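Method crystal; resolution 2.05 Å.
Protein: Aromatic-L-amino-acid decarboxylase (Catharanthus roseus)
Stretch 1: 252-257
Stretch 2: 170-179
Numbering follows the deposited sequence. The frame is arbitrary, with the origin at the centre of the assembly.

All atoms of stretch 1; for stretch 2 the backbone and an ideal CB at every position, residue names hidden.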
# COMPACT_ATOMS: atom_id res chain seq x y z
N PRO A 252 -9.80 -26.24 -12.46
CA PRO A 252 -9.63 -25.74 -11.09
C PRO A 252 -8.27 -25.07 -10.91
O PRO A 252 -7.22 -25.68 -11.15
CB PRO A 252 -9.75 -27.00 -10.22
CG PRO A 252 -10.42 -28.04 -11.10
CD PRO A 252 -9.95 -27.70 -12.50
N LEU A 253 -8.29 -23.85 -10.40
CA LEU A 253 -7.14 -22.97 -10.46
C LEU A 253 -6.64 -22.56 -9.09
O LEU A 253 -5.43 -22.65 -8.82
CB LEU A 253 -7.53 -21.71 -11.25
CG LEU A 253 -6.49 -20.63 -11.47
CD1 LEU A 253 -5.50 -21.01 -12.56
CD2 LEU A 253 -7.19 -19.32 -11.77
N PHE A 254 -7.53 -22.14 -8.21
CA PHE A 254 -7.08 -21.44 -7.02
C PHE A 254 -8.02 -21.80 -5.89
O PHE A 254 -9.25 -21.82 -6.07
CB PHE A 254 -7.07 -19.93 -7.21
CG PHE A 254 -6.46 -19.16 -6.06
CD1 PHE A 254 -7.24 -18.65 -5.04
CD2 PHE A 254 -5.10 -18.94 -6.03
CE1 PHE A 254 -6.66 -17.93 -4.00
CE2 PHE A 254 -4.51 -18.21 -4.98
CZ PHE A 254 -5.29 -17.71 -3.97
N LEU A 255 -7.44 -22.05 -4.73
CA LEU A 255 -8.18 -22.37 -3.52
C LEU A 255 -7.62 -21.46 -2.45
O LEU A 255 -6.41 -21.43 -2.22
CB LEU A 255 -8.02 -23.84 -3.12
CG LEU A 255 -8.48 -24.08 -1.68
CD1 LEU A 255 -10.00 -23.86 -1.61
CD2 LEU A 255 -8.07 -25.49 -1.19
N CYS A 256 -8.51 -20.69 -1.83
CA CYS A 256 -8.16 -19.83 -0.71
C CYS A 256 -8.64 -20.53 0.54
O CYS A 256 -9.84 -20.55 0.82
CB CYS A 256 -8.81 -18.46 -0.87
SG CYS A 256 -8.36 -17.29 0.42
N ALA A 257 -7.71 -21.11 1.29
CA ALA A 257 -8.02 -21.73 2.57
C ALA A 257 -7.76 -20.72 3.68
O ALA A 257 -6.64 -20.21 3.83
CB ALA A 257 -7.17 -22.99 2.77
N UNK A 170 -2.02 -9.37 -1.40
CA UNK A 170 -1.27 -10.63 -1.39
C UNK A 170 -2.05 -11.73 -2.08
O UNK A 170 -1.50 -12.46 -2.93
CB UNK A 170 -0.94 -11.05 0.04
N UNK A 171 -3.32 -11.88 -1.74
CA UNK A 171 -4.15 -12.88 -2.40
C UNK A 171 -4.27 -12.57 -3.88
O UNK A 171 -4.23 -13.48 -4.72
CB UNK A 171 -5.54 -12.95 -1.76
N UNK A 172 -4.46 -11.29 -4.23
CA UNK A 172 -4.55 -10.91 -5.64
C UNK A 172 -3.30 -11.32 -6.40
O UNK A 172 -3.39 -11.86 -7.51
CB UNK A 172 -4.77 -9.40 -5.78
N UNK A 173 -2.12 -11.09 -5.82
CA UNK A 173 -0.87 -11.48 -6.48
C UNK A 173 -0.79 -12.99 -6.66
O UNK A 173 -0.45 -13.48 -7.75
CB UNK A 173 0.34 -10.99 -5.68
N UNK A 174 -1.12 -13.77 -5.62
CA UNK A 174 -1.03 -15.22 -5.80
C UNK A 174 -2.06 -15.72 -6.80
O UNK A 174 -1.78 -16.64 -7.58
CB UNK A 174 -1.22 -15.94 -4.46
N UNK A 175 -3.24 -15.10 -6.82
CA UNK A 175 -4.26 -15.47 -7.80
C UNK A 175 -3.78 -15.18 -9.21
O UNK A 175 -4.02 -15.96 -10.14
CB UNK A 175 -5.57 -14.73 -7.53
N UNK A 176 -3.11 -14.04 -9.41
CA UNK A 176 -2.64 -13.74 -10.76
C UNK A 176 -1.52 -14.70 -11.16
O UNK A 176 -1.45 -15.15 -12.31
CB UNK A 176 -2.16 -12.29 -10.85
N UNK A 177 -0.64 -15.03 -10.21
CA UNK A 177 0.40 -16.02 -10.48
C UNK A 177 -0.21 -17.34 -10.95
O UNK A 177 0.21 -17.92 -11.97
CB UNK A 177 1.25 -16.25 -9.23
N UNK A 178 -1.21 -17.84 -10.23
CA UNK A 178 -1.86 -19.08 -10.63
C UNK A 178 -2.51 -18.93 -12.01
O UNK A 178 -2.40 -19.82 -12.87
CB UNK A 178 -2.90 -19.49 -9.59
N UNK A 179 -3.23 -17.82 -12.21
CA UNK A 179 -3.89 -17.55 -13.49
C UNK A 179 -2.89 -17.59 -14.64
O UNK A 179 -3.15 -18.19 -15.68
CB UNK A 179 -4.59 -16.19 -13.45

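Residues 170-179 form a helix running nearly antiparallel to strand 252-257, at 161° with the axes 8.0 Å apart at closest. The strand presents L253, F254 and C256 to it, a leucine, an aromatic ring and a thiol, so apolar partners should prevail along the facing side.

At position 170 the ideal CB has nothing of the strand within 5.5 Å. The visible atoms set no preference beyond a residue compatible with a helix; the deposited residue is S170, whose OG is hydrogen-bonded elsewhere in the structure.

Position 171 points its CB sideways, 5.3 Å from F254 CZ. That leaves a gap which a short side chain would not fill, whereas leucine, isoleucine, methionine or valine could extend across it. The residue is I171. Its CG2 lies 4.2 Å from F254 CZ, while CD1, carried outward by chi1 m and chi2 t, reaches to 3.9 Å from C256 SG.

Positions 172 and 173 lie clear of the strand, the CB of the first pointing away and that of the second out of reach, so the strand sets no preference and any residue that suits a helix would do. They are L172 and C173.

At position 174 the CB points sideways and lies 4.0 Å from F254 CE2, so little room remains on the ring side. Alanine, serine, threonine or valine would suit. T174 is found, with chi1 p. Its OG1 sits at the ring edge, 3.3 Å from F254 CE2, and the ring offers this hydroxyl no conventional acceptor. The helix does: T174 OG1 donates a hydrogen bond to I171 O at 3.0 Å, although the placement of that oxygen is less certain. A polar atom can therefore stand beside the phenylalanine with its hydrogen-bonding need met by its own backbone.

Position 175 again directs its CB sideways, 4.4 Å from F254 CE2, and its CA is the nearest on the helix to that of F254. An aliphatic chain could lean over the ring: isoleucine, valine, leucine or methionine. I175 does so, placing CG1 3.5 Å from F254 CZ and 3.6 Å from the ring centroid, only 14° off the ring normal. This is a CH-pi contact over one face.

At positions 176 and 177 the first CB points away and the second is out of reach; again any helix-compatible residue would serve. They are I176 and A177.

At position 178 the CB points toward the strand, 4.1 Å from L253 O and 4.2 Å from F254 CD2. In such close quarters a small residue is favoured, alanine above all, with glycine or serine possible. A178 has its CB 4.2 Å from L253 CG and at the edge of the F254 ring; its backbone also packs closely, L253 CD1 lying 3.3 Å from A178 O.

Position 179 holds its CB sideways, 4.4 Å from L253 CD2. An aliphatic residue would suit, as would a long polar one whose first carbons pack there. In R179 CB meets the leucine while the chain's end leads away, and its guanidinium nitrogens find hydrogen bonds beyond these stretches.

Stretch 2, residues 170-179: SILCTIIAAR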
# COMPACT_ATOMS: atom_id res chain seq x y z
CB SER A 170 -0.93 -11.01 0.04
OG SER A 170 -0.13 -9.99 0.59
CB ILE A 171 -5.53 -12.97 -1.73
CG1 ILE A 171 -5.38 -13.57 -0.32
CG2 ILE A 171 -6.43 -13.89 -2.51
CD1 ILE A 171 -6.70 -13.77 0.42
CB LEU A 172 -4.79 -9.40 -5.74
CG LEU A 172 -4.86 -8.77 -7.13
CD1 LEU A 172 -5.92 -9.42 -7.99
CD2 LEU A 172 -5.10 -7.27 -7.03
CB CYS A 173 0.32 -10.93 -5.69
SG CYS A 173 0.60 -9.09 -6.00
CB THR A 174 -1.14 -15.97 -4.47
OG1 THR A 174 -2.47 -15.84 -3.93
CG2 THR A 174 -0.12 -15.45 -3.49
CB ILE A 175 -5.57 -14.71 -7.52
CG1 ILE A 175 -6.11 -15.03 -6.13
CG2 ILE A 175 -6.61 -15.04 -8.58
CD1 ILE A 175 -7.45 -14.36 -5.86
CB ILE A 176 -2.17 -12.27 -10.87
CG1 ILE A 176 -3.36 -11.31 -10.80
CG2 ILE A 176 -1.38 -12.08 -12.16
CD1 ILE A 176 -3.00 -9.87 -10.79
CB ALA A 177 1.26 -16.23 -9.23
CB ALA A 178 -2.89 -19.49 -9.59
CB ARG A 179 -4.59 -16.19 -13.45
CG ARG A 179 -5.34 -15.82 -14.76
CD ARG A 179 -5.60 -14.30 -14.84
NE ARG A 179 -4.37 -13.57 -15.14
CZ ARG A 179 -4.20 -12.26 -14.97
NH1 ARG A 179 -5.18 -11.52 -14.47
NH2 ARG A 179 -3.04 -11.71 -15.27
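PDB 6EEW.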